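Local coordinates for NANS (YJHS), A 9-O-acetyl N-acetylneuraminic acid esterase (Escherichia coli O157:H7 EDL933, PDB 3PT5), which probably hydrolyses the 9-O-acetyl group of 9-O-acetyl-N-acetylneuraminate, allowing the bacterium to grow on this alternative sialic acid, at residues Val23-Gly28 with Leu184-Met189; Pro50-Leu55 with Ile74-Cys79; Gly139-Tyr144 with Asp160-Gln165; Thr238-Lys243 with Leu308-Phe313. All blocks are in the same frame, centred on the assembly; numbering follows the deposited sequence.

Contact 1. Residues Val23-Gly28 with Leu184-Met189; sequences VLTVAG and LGVCWM
Between Thr25 and Met189 two parallel strands of the central sheet lie tightly zipped, their axes 4.6 Å apart. Thr25 O takes the N-H of Cys187 at 2.8 Å, nearly along the carbonyl axis; Ala27 N returns a bond to Cys187 O, and Met189 N closes the ladder on Ala27 O. On the face carrying Ala27 and Trp188, the indole swings back across the neighbouring strand, its CG anti to the backbone N (chi1 176°), so that CE3 comes 3.7 Å from Ala27 CB and the six-membered ring lies under Gly28 CA, a CH-pi contact. Ala27 is small enough to fit beside the indole, and at Gly28 a beta carbon would lie about 2.1 Å from Met189 O. On the face opposite Trp188, Cys187 SG presses on Leu24 CD2 at 3.6 Å, beneath Phe326 and Ile330 of helix 315-335.

Packing is looser among the branched residues: Val186 CG2 stays 4.2 Å from Thr25 CB, and Val26 CG2 is 4.3 Å from Cys187 CB. Every residue here is buried. The interior is therefore held by backbone hydrogen bonding and apolar contact, with its few polar tips paired: Thr25 OG1 with Thr171, Trp188 NE1 with Tyr257.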
# COMPACT_ATOMS: atom_id res chain seq x y z
N VAL A 23 11.82 -4.33 7.21
CA VAL A 23 11.21 -3.11 6.68
C VAL A 23 10.61 -3.43 5.30
O VAL A 23 11.27 -4.04 4.46
CB VAL A 23 12.23 -1.94 6.58
CG1 VAL A 23 11.65 -0.77 5.82
CG2 VAL A 23 12.71 -1.49 7.98
N LEU A 24 9.35 -3.04 5.10
CA LEU A 24 8.69 -3.20 3.80
C LEU A 24 8.05 -1.86 3.46
O LEU A 24 7.29 -1.33 4.26
CB LEU A 24 7.64 -4.31 3.87
CG LEU A 24 6.95 -4.77 2.59
CD1 LEU A 24 7.93 -5.59 1.71
CD2 LEU A 24 5.72 -5.59 2.95
N THR A 25 8.41 -1.29 2.30
CA THR A 25 7.79 -0.05 1.83
C THR A 25 6.56 -0.41 0.99
O THR A 25 6.58 -1.34 0.24
CB THR A 25 8.78 0.75 0.99
OG1 THR A 25 9.84 1.19 1.86
CG2 THR A 25 8.13 1.99 0.38
N VAL A 26 5.49 0.37 1.14
CA VAL A 26 4.24 0.14 0.41
C VAL A 26 3.95 1.43 -0.30
O VAL A 26 3.91 2.49 0.35
CB VAL A 26 3.08 -0.28 1.35
CG1 VAL A 26 1.82 -0.53 0.54
CG2 VAL A 26 3.48 -1.55 2.09
N ALA A 27 3.80 1.38 -1.62
CA ALA A 27 3.66 2.63 -2.38
C ALA A 27 2.79 2.44 -3.62
O ALA A 27 2.49 1.29 -4.04
CB ALA A 27 5.05 3.14 -2.77
N GLY A 28 2.36 3.56 -4.21
CA GLY A 28 1.54 3.55 -5.37
C GLY A 28 0.30 4.40 -5.24
O GLY A 28 0.32 5.42 -4.55
N LEU A 184 13.05 -5.56 3.06
CA LEU A 184 12.47 -6.69 2.35
C LEU A 184 12.07 -6.32 0.92
O LEU A 184 11.81 -7.21 0.11
CB LEU A 184 11.23 -7.22 3.08
CG LEU A 184 11.38 -7.95 4.42
CD1 LEU A 184 10.01 -8.16 5.05
CD2 LEU A 184 12.13 -9.30 4.24
N GLY A 185 11.94 -5.02 0.65
CA GLY A 185 11.56 -4.57 -0.69
C GLY A 185 10.37 -3.63 -0.67
O GLY A 185 10.00 -3.12 0.38
N VAL A 186 9.85 -3.36 -1.87
CA VAL A 186 8.75 -2.41 -2.07
C VAL A 186 7.55 -3.19 -2.60
O VAL A 186 7.67 -3.95 -3.55
CB VAL A 186 9.13 -1.32 -3.11
CG1 VAL A 186 7.97 -0.37 -3.40
CG2 VAL A 186 10.38 -0.53 -2.65
N CYS A 187 6.40 -2.99 -1.97
CA CYS A 187 5.12 -3.43 -2.52
C CYS A 187 4.53 -2.23 -3.23
O CYS A 187 4.16 -1.25 -2.61
CB CYS A 187 4.17 -3.92 -1.40
SG CYS A 187 4.84 -5.38 -0.57
N TRP A 188 4.44 -2.34 -4.54
CA TRP A 188 4.03 -1.25 -5.43
C TRP A 188 2.73 -1.65 -6.12
O TRP A 188 2.72 -2.68 -6.77
CB TRP A 188 5.11 -1.10 -6.49
CG TRP A 188 4.83 -0.10 -7.55
CD1 TRP A 188 4.45 -0.36 -8.83
CD2 TRP A 188 4.89 1.34 -7.42
NE1 TRP A 188 4.28 0.82 -9.53
CE2 TRP A 188 4.52 1.87 -8.68
CE3 TRP A 188 5.18 2.22 -6.37
CZ2 TRP A 188 4.47 3.25 -8.93
CZ3 TRP A 188 5.12 3.60 -6.61
CH2 TRP A 188 4.78 4.10 -7.89
N MET A 189 1.67 -0.83 -6.03
CA MET A 189 0.48 -1.06 -6.85
C MET A 189 0.10 0.27 -7.41
O MET A 189 -0.38 1.13 -6.68
CB MET A 189 -0.70 -1.64 -6.05
CG MET A 189 -0.42 -3.05 -5.63
SD MET A 189 -1.63 -3.82 -4.59
CE MET A 189 -2.99 -4.03 -5.73

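Contact 2. Residues Pro50-Leu55 with Ile74-Cys79; sequences PRIKQL and IPLTHC
Gln54 and Ile74 both place their gamma branch in the crowded position between the backbone N and the carbonyl carbon (CG of Gln54, chi1 67°; CG1 of Ile74, chi1 65°). The two side chains cross obliquely on one face, Gln54 CG 3.6 Å from Ile74 CG1. Beyond CG the glutamine runs extended and delivers NE2 to Pro75 O at 2.9 Å, the acceptor in the amide plane and the N-H on a carbonyl lone pair. NE2 also donates to a water held by Thr77 OG1 (itself bonded to Tyr101 OH) and Cys79 O, while OE1 accepts from His81 N, so a long neutral amide suits this buried spot: both its ends are gripped and its rotation is fixed.

The main chains pair as Gln54 with Ile74, Gln54 N giving to Ile74 O at 2.8 Å and Ile74 N to Gln54 O at 3.1 Å. Proline is tolerated at 75 because it sits opposite Lys53 in a non-hydrogen-bonded pair, where no N-H is needed. Leu76 N reaches Ile52 O at 3.1 Å from above the carbonyl plane, and Leu76 CD2 packs on Ile52 CG2 at 3.5 Å, both leucine and isoleucine also meeting Ala111 of helix 107-114. Buried Thr77 N finds no partner as the chain turns away. Strand 73-75 is thus a short antiparallel edge strand added to the otherwise parallel sheet of an alpha/beta SGNH-hydrolase fold.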
# COMPACT_ATOMS: atom_id res chain seq x y z
N PRO A 50 1.52 -5.78 18.63
CA PRO A 50 2.61 -4.97 19.16
C PRO A 50 3.94 -5.03 18.41
O PRO A 50 4.79 -4.16 18.61
CB PRO A 50 2.81 -5.51 20.59
CG PRO A 50 1.56 -6.18 20.93
CD PRO A 50 0.96 -6.70 19.64
N ARG A 51 4.14 -6.06 17.59
CA ARG A 51 5.38 -6.19 16.85
C ARG A 51 5.29 -5.60 15.44
O ARG A 51 6.28 -5.64 14.70
CB ARG A 51 5.83 -7.65 16.81
CG ARG A 51 6.35 -8.16 18.15
CD ARG A 51 6.46 -9.67 18.07
NE ARG A 51 7.51 -10.10 17.15
CZ ARG A 51 7.55 -11.31 16.58
NH1 ARG A 51 6.59 -12.21 16.84
NH2 ARG A 51 8.55 -11.63 15.76
N ILE A 52 4.13 -5.03 15.09
CA ILE A 52 3.91 -4.60 13.70
C ILE A 52 3.64 -3.11 13.70
O ILE A 52 2.64 -2.66 14.28
CB ILE A 52 2.71 -5.33 13.08
CG1 ILE A 52 2.98 -6.83 13.05
CG2 ILE A 52 2.41 -4.79 11.66
CD1 ILE A 52 1.85 -7.65 12.50
N LYS A 53 4.55 -2.37 13.09
CA LYS A 53 4.64 -0.91 13.20
C LYS A 53 4.62 -0.25 11.83
O LYS A 53 4.69 -0.93 10.80
CB LYS A 53 5.92 -0.51 13.95
CG LYS A 53 6.07 -1.13 15.30
CD LYS A 53 5.06 -0.57 16.30
CE LYS A 53 5.36 -1.14 17.69
NZ LYS A 53 4.18 -0.91 18.57
N GLN A 54 4.45 1.07 11.84
CA GLN A 54 4.56 1.86 10.61
C GLN A 54 5.26 3.15 10.93
O GLN A 54 5.35 3.53 12.10
CB GLN A 54 3.18 2.11 9.99
CG GLN A 54 2.25 3.04 10.86
CD GLN A 54 0.90 3.26 10.24
OE1 GLN A 54 0.81 3.61 9.06
NE2 GLN A 54 -0.17 3.07 11.04
N LEU A 55 5.76 3.82 9.91
CA LEU A 55 6.25 5.18 10.07
C LEU A 55 5.10 6.16 9.99
O LEU A 55 4.40 6.22 8.98
CB LEU A 55 7.33 5.53 9.04
CG LEU A 55 8.71 4.88 9.08
CD1 LEU A 55 9.61 5.62 8.11
CD2 LEU A 55 9.35 4.92 10.45
N ILE A 74 4.97 3.89 15.11
CA ILE A 74 3.66 3.76 15.73
C ILE A 74 3.00 2.43 15.29
O ILE A 74 3.46 1.78 14.35
CB ILE A 74 2.74 4.98 15.40
CG1 ILE A 74 2.43 5.04 13.90
CG2 ILE A 74 3.39 6.27 15.90
CD1 ILE A 74 1.25 5.96 13.53
N PRO A 75 1.93 2.02 15.97
CA PRO A 75 1.25 0.80 15.54
C PRO A 75 0.73 0.88 14.10
O PRO A 75 0.22 1.92 13.67
CB PRO A 75 0.09 0.66 16.50
CG PRO A 75 0.53 1.42 17.76
CD PRO A 75 1.32 2.59 17.19
N LEU A 76 0.87 -0.22 13.37
CA LEU A 76 0.24 -0.30 12.05
C LEU A 76 -1.18 -0.78 12.22
O LEU A 76 -1.43 -1.71 12.97
CB LEU A 76 1.01 -1.25 11.14
CG LEU A 76 0.34 -1.59 9.80
CD1 LEU A 76 0.20 -0.39 8.90
CD2 LEU A 76 1.18 -2.69 9.13
N THR A 77 -2.11 -0.13 11.53
CA THR A 77 -3.52 -0.51 11.66
C THR A 77 -4.11 -0.76 10.28
O THR A 77 -3.39 -0.75 9.28
CB THR A 77 -4.38 0.52 12.46
OG1 THR A 77 -4.65 1.69 11.66
CG2 THR A 77 -3.65 0.97 13.74
N HIS A 78 -5.42 -0.99 10.23
CA HIS A 78 -6.09 -1.24 8.94
C HIS A 78 -6.12 -0.04 8.00
O HIS A 78 -6.33 -0.21 6.79
CB HIS A 78 -7.50 -1.73 9.18
CG HIS A 78 -8.36 -0.72 9.87
ND1 HIS A 78 -8.42 -0.62 11.25
CD2 HIS A 78 -9.17 0.25 9.38
CE1 HIS A 78 -9.23 0.38 11.57
NE2 HIS A 78 -9.69 0.93 10.46
N CYS A 79 -5.88 1.16 8.53
CA CYS A 79 -5.92 2.37 7.71
C CYS A 79 -4.65 3.18 7.89
O CYS A 79 -4.59 4.04 8.77
CB CYS A 79 -7.17 3.19 8.07
SG CYS A 79 -7.53 4.46 6.85
O HOH W 1 0.05 -3.50 14.26
O HOH W 2 -2.89 3.71 11.41

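Contact 3. Residues Gly139-Tyr144 with Asp160-Gln165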
# COMPACT_ATOMS: atom_id res chain seq x y z
N GLY A 139 -1.40 14.79 -12.80
CA GLY A 139 -1.51 15.04 -11.38
C GLY A 139 -0.61 16.18 -10.94
O GLY A 139 0.50 16.31 -11.45
N SER A 140 -1.10 17.00 -10.02
CA SER A 140 -0.31 18.09 -9.43
C SER A 140 0.98 17.59 -8.79
O SER A 140 1.00 16.52 -8.20
CB SER A 140 -1.17 18.84 -8.40
OG SER A 140 -1.79 17.92 -7.51
N GLU A 141 2.07 18.35 -8.92
CA GLU A 141 3.33 18.01 -8.23
C GLU A 141 3.20 18.02 -6.72
O GLU A 141 3.79 17.17 -6.04
CB GLU A 141 4.45 19.03 -8.55
CG GLU A 141 5.18 18.86 -9.84
CD GLU A 141 6.19 17.72 -9.85
OE1 GLU A 141 7.24 17.80 -9.15
OE2 GLU A 141 5.93 16.76 -10.61
N GLY A 142 2.47 19.00 -6.20
CA GLY A 142 2.50 19.28 -4.76
C GLY A 142 3.89 19.75 -4.33
O GLY A 142 4.70 20.17 -5.14
N THR A 143 4.16 19.67 -3.04
CA THR A 143 5.45 20.08 -2.49
C THR A 143 5.94 19.02 -1.51
O THR A 143 5.17 18.12 -1.13
CB THR A 143 5.35 21.46 -1.77
OG1 THR A 143 4.32 21.43 -0.78
CG2 THR A 143 5.02 22.54 -2.78
N TYR A 144 7.21 19.11 -1.13
CA TYR A 144 7.77 18.22 -0.12
C TYR A 144 8.25 19.05 1.06
O TYR A 144 8.97 20.02 0.85
CB TYR A 144 8.92 17.37 -0.68
CG TYR A 144 9.42 16.37 0.35
CD1 TYR A 144 8.68 15.22 0.64
CD2 TYR A 144 10.61 16.58 1.03
CE1 TYR A 144 9.11 14.32 1.60
CE2 TYR A 144 11.05 15.67 1.99
CZ TYR A 144 10.30 14.55 2.27
OH TYR A 144 10.73 13.64 3.21
N ASP A 160 12.34 12.59 -8.69
CA ASP A 160 12.39 13.89 -7.99
C ASP A 160 11.11 14.69 -7.70
O ASP A 160 11.17 15.82 -7.18
CB ASP A 160 13.51 14.78 -8.54
CG ASP A 160 14.90 14.15 -8.33
OD1 ASP A 160 15.16 13.55 -7.25
OD2 ASP A 160 15.71 14.26 -9.27
N THR A 161 9.95 14.10 -7.98
CA THR A 161 8.70 14.68 -7.48
C THR A 161 8.59 14.53 -5.95
O THR A 161 9.28 13.68 -5.36
CB THR A 161 7.48 13.97 -8.09
OG1 THR A 161 7.41 12.64 -7.57
CG2 THR A 161 7.58 13.91 -9.59
N PRO A 162 7.72 15.34 -5.30
CA PRO A 162 7.46 15.16 -3.88
C PRO A 162 7.12 13.74 -3.47
O PRO A 162 7.59 13.29 -2.42
CB PRO A 162 6.28 16.09 -3.62
CG PRO A 162 6.60 17.25 -4.54
CD PRO A 162 7.24 16.66 -5.76
N LEU A 163 6.32 13.03 -4.26
CA LEU A 163 6.00 11.64 -3.93
C LEU A 163 7.23 10.75 -3.97
O LEU A 163 7.38 9.89 -3.10
CB LEU A 163 4.90 11.08 -4.83
CG LEU A 163 3.47 11.58 -4.60
CD1 LEU A 163 2.55 10.90 -5.58
CD2 LEU A 163 2.99 11.32 -3.15
N TYR A 164 8.12 10.97 -4.94
CA TYR A 164 9.36 10.21 -5.00
C TYR A 164 10.24 10.50 -3.78
O TYR A 164 10.80 9.59 -3.18
CB TYR A 164 10.14 10.47 -6.30
CG TYR A 164 11.49 9.81 -6.27
CD1 TYR A 164 11.64 8.47 -6.63
CD2 TYR A 164 12.63 10.51 -5.82
CE1 TYR A 164 12.88 7.84 -6.59
CE2 TYR A 164 13.88 9.88 -5.77
CZ TYR A 164 13.99 8.55 -6.15
OH TYR A 164 15.21 7.90 -6.09
N GLN A 165 10.35 11.77 -3.42
CA GLN A 165 11.16 12.22 -2.29
C GLN A 165 10.69 11.61 -1.00
O GLN A 165 11.49 11.26 -0.15
CB GLN A 165 11.07 13.73 -2.16
CG GLN A 165 11.80 14.48 -3.24
CD GLN A 165 11.65 15.98 -3.06
OE1 GLN A 165 12.10 16.54 -2.05
NE2 GLN A 165 10.99 16.63 -4.02
O HOH W 3 4.40 14.45 -6.25
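Van der Waals contact carries most of this junction, and Pro162 is its centre. The ring points its CB and CG at the curved backbone of the 139-144 loop: CG lies 3.2 Å from Glu141 O and CB 3.4 Å from Thr143 O. Gly142, with a positive phi of 64°, lets the loop bend round the proline. Glu141 folds its chain back at chi2 (-75°), so that its carboxylate lies along the start of the helix, OE2 being 3.4 Å from Thr161 CG2, a touch on a methyl and not on a polar group.

Aromatic contact comes from Tyr144. Its CG stands anti to the backbone N (chi1 -175°), laying the ring beneath Gln165, whose CB sits over one face in a CH-pi contact 4.1 Å from the ring centroid. Gln165 OE1 comes to 3.4 Å from Tyr144 CD2, and the amide plane is well tilted to the ring. The flat ring offers the aliphatic part of the glutamine a broad surface while Tyr144 OH bonds to Ser169 further along the helix.

The helix itself, 162-176, opens with an N-cap: Thr161 OG1 accepts from Tyr164 N at 3.2 Å and is also hydrogen-bonded to Arg156 O. Pro162 suits the first turn, where a missing N-H costs nothing.

Hydrogen bonding between the two segments is indirect. One water gives to Glu141 O at 2.8 Å and accepts from Leu163 N at 3.1 Å, satisfying an N-H of the first turn. Within the helical segment, Gln165 NE2 reaches Asp160 O from well above the carbonyl plane.

Contact 4. Residues Thr238-Lys243 with Leu308-Phe313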
# COMPACT_ATOMS: atom_id res chain seq x y z
N THR A 238 -4.21 -5.04 -10.89
CA THR A 238 -5.32 -4.13 -10.61
C THR A 238 -6.65 -4.89 -10.76
O THR A 238 -6.64 -6.11 -10.99
CB THR A 238 -5.26 -2.88 -11.51
OG1 THR A 238 -6.27 -1.94 -11.10
CG2 THR A 238 -5.42 -3.23 -12.96
N THR A 239 -7.78 -4.20 -10.56
CA THR A 239 -9.09 -4.85 -10.60
C THR A 239 -9.59 -5.10 -12.01
O THR A 239 -9.09 -4.51 -12.98
CB THR A 239 -10.19 -4.05 -9.88
OG1 THR A 239 -10.65 -2.99 -10.73
CG2 THR A 239 -9.67 -3.48 -8.58
N TRP A 240 -10.65 -5.90 -12.10
CA TRP A 240 -11.20 -6.27 -13.38
C TRP A 240 -11.73 -5.08 -14.14
O TRP A 240 -11.73 -5.08 -15.37
CB TRP A 240 -12.31 -7.30 -13.21
CG TRP A 240 -13.53 -6.88 -12.42
CD1 TRP A 240 -13.79 -7.17 -11.10
CD2 TRP A 240 -14.68 -6.19 -12.92
NE1 TRP A 240 -15.03 -6.67 -10.74
CE2 TRP A 240 -15.60 -6.08 -11.84
CE3 TRP A 240 -15.04 -5.65 -14.17
CZ2 TRP A 240 -16.83 -5.43 -11.97
CZ3 TRP A 240 -16.28 -5.01 -14.29
CH2 TRP A 240 -17.15 -4.90 -13.19
N TYR A 241 -12.18 -4.05 -13.41
CA TYR A 241 -12.68 -2.81 -14.05
C TYR A 241 -11.62 -2.21 -14.99
O TYR A 241 -11.90 -1.89 -16.19
CB TYR A 241 -13.11 -1.78 -12.99
CG TYR A 241 -13.31 -0.42 -13.64
CD1 TYR A 241 -14.48 -0.15 -14.36
CD2 TYR A 241 -12.32 0.55 -13.61
CE1 TYR A 241 -14.67 1.07 -15.00
CE2 TYR A 241 -12.48 1.78 -14.26
CZ TYR A 241 -13.66 2.01 -14.96
OH TYR A 241 -13.85 3.20 -15.60
N TRP A 242 -10.41 -2.06 -14.46
CA TRP A 242 -9.32 -1.39 -15.18
C TRP A 242 -8.83 -2.25 -16.36
O TRP A 242 -8.63 -1.76 -17.47
CB TRP A 242 -8.19 -1.11 -14.19
CG TRP A 242 -8.60 -0.13 -13.14
CD1 TRP A 242 -8.95 -0.40 -11.83
CD2 TRP A 242 -8.77 1.28 -13.32
NE1 TRP A 242 -9.26 0.76 -11.18
CE2 TRP A 242 -9.18 1.82 -12.06
CE3 TRP A 242 -8.60 2.16 -14.41
CZ2 TRP A 242 -9.42 3.18 -11.85
CZ3 TRP A 242 -8.84 3.53 -14.21
CH2 TRP A 242 -9.26 4.03 -12.93
N LYS A 243 -8.67 -3.53 -16.10
CA LYS A 243 -8.29 -4.48 -17.15
C LYS A 243 -9.29 -4.57 -18.29
O LYS A 243 -8.88 -4.69 -19.45
CB LYS A 243 -8.16 -5.88 -16.59
CG LYS A 243 -7.13 -6.05 -15.55
CD LYS A 243 -7.20 -7.46 -15.17
CE LYS A 243 -6.16 -7.85 -14.17
NZ LYS A 243 -5.72 -9.25 -14.47
N LEU A 308 -17.30 5.08 -8.92
CA LEU A 308 -16.97 3.81 -9.58
C LEU A 308 -16.57 2.77 -8.54
O LEU A 308 -15.46 2.82 -8.01
CB LEU A 308 -15.80 4.01 -10.56
CG LEU A 308 -16.10 4.71 -11.89
CD1 LEU A 308 -14.81 5.00 -12.68
CD2 LEU A 308 -17.08 3.89 -12.75
N ARG A 309 -17.46 1.84 -8.24
CA ARG A 309 -17.23 0.92 -7.11
C ARG A 309 -16.17 -0.13 -7.41
O ARG A 309 -15.34 -0.45 -6.55
CB ARG A 309 -18.54 0.22 -6.68
CG ARG A 309 -19.78 1.15 -6.58
CD ARG A 309 -19.57 2.34 -5.62
NE ARG A 309 -19.32 1.94 -4.22
CZ ARG A 309 -20.25 1.41 -3.40
NH1 ARG A 309 -21.47 1.15 -3.86
NH2 ARG A 309 -19.94 1.10 -2.15
N SER A 310 -16.21 -0.66 -8.63
CA SER A 310 -15.37 -1.78 -9.08
C SER A 310 -13.90 -1.38 -9.33
O SER A 310 -13.05 -2.22 -9.64
CB SER A 310 -15.96 -2.39 -10.37
OG SER A 310 -16.05 -1.38 -11.37
N SER A 311 -13.59 -0.11 -9.14
CA SER A 311 -12.24 0.34 -9.39
C SER A 311 -11.24 0.02 -8.26
O SER A 311 -10.01 0.15 -8.47
CB SER A 311 -12.24 1.85 -9.66
OG SER A 311 -12.74 2.55 -8.53
N HIS A 312 -11.77 -0.35 -7.10
CA HIS A 312 -10.93 -0.72 -5.96
C HIS A 312 -11.26 -2.08 -5.37
O HIS A 312 -12.43 -2.51 -5.34
CB HIS A 312 -11.05 0.30 -4.84
CG HIS A 312 -11.01 1.69 -5.31
ND1 HIS A 312 -11.99 2.60 -5.44
CD2 HIS A 312 -9.83 2.32 -5.67
CE1 HIS A 312 -11.41 3.76 -5.90
NE2 HIS A 312 -10.11 3.56 -6.04
N PHE A 313 -10.20 -2.74 -4.88
CA PHE A 313 -10.37 -4.03 -4.19
C PHE A 313 -11.09 -3.85 -2.86
O PHE A 313 -10.96 -2.81 -2.22
CB PHE A 313 -9.04 -4.68 -3.93
CG PHE A 313 -8.34 -5.12 -5.18
CD1 PHE A 313 -8.80 -6.24 -5.90
CD2 PHE A 313 -7.18 -4.45 -5.56
CE1 PHE A 313 -8.11 -6.65 -7.05
CE2 PHE A 313 -6.46 -4.87 -6.70
CZ PHE A 313 -6.95 -5.96 -7.43
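Thr239 and Phe313 meet methyl to face: CG2 stands 3.7 Å from the centroid of the phenyl ring and only 4° off its normal. Placing CG2 anti to the carbonyl carbon sends OG1 between the backbone N and the carbonyl carbon (chi1 80°), where it donates to Ser310 O at 2.7 Å. Thr239 OG1 also accepts, weakly, from Tyr241 N, making Thr239 the N-cap of helix 240-245. Threonine suits the place because its hydroxyl serves cap and neighbouring loop while its methyl meets the aromatic ring.

Trp242 comes edge-on. Its NE1 points in the ring plane at Ser311 O, 2.9 Å away and on a carbonyl lone pair, and this oxygen also accepts from Asn31 ND2. Above the centre of one indole face stands Tyr241 CD2, so the two neighbouring side chains pack against each other as they reach the loop. Tyr241, with CG anti to the backbone N, crosses Leu308 at about a right angle, its OH 3.6 Å from Leu308 CD1. Beside it, small Ser310 lets Trp240 close in, with Ser310 CB 3.5 Å from Trp240 CZ2; the indole N-H goes to Glu284.

Inside the loop, Ser311 OG donates to Leu308 O at 2.8 Å, tightening the turn. Two successive carbonyls, of Ser310 and Ser311, are therefore both held by side chains, which fixes the peptide leading into His312. That histidine touches Ser30, and the pair is consistent with the serine and histidine of SGNH hydrolases, so these bonds probably help to set its position.

How the contacts relate
Contact 1 is the middle of the fold, joining strands 20-28 and 182-189 of the mixed sheet. Contact 2 lies at one edge of the same sheet, its centre about 15 Å from that of contact 1, and contact 3 at the start of helix 162-176, leading into strand 182-189, its centre about 18 Å from that of contact 1. Contacts 2 and 4 lie on opposite sides of the chain's centre. Along the chain, contacts 2 and 3 are nested inside the loop closed by contact 1; contact 4 follows. Its centre is about 21 Å from that of contact 1, yet Met189 CE packs 3.7 Å from Phe313 CE2. The central strands thus directly abut the loop carrying His312.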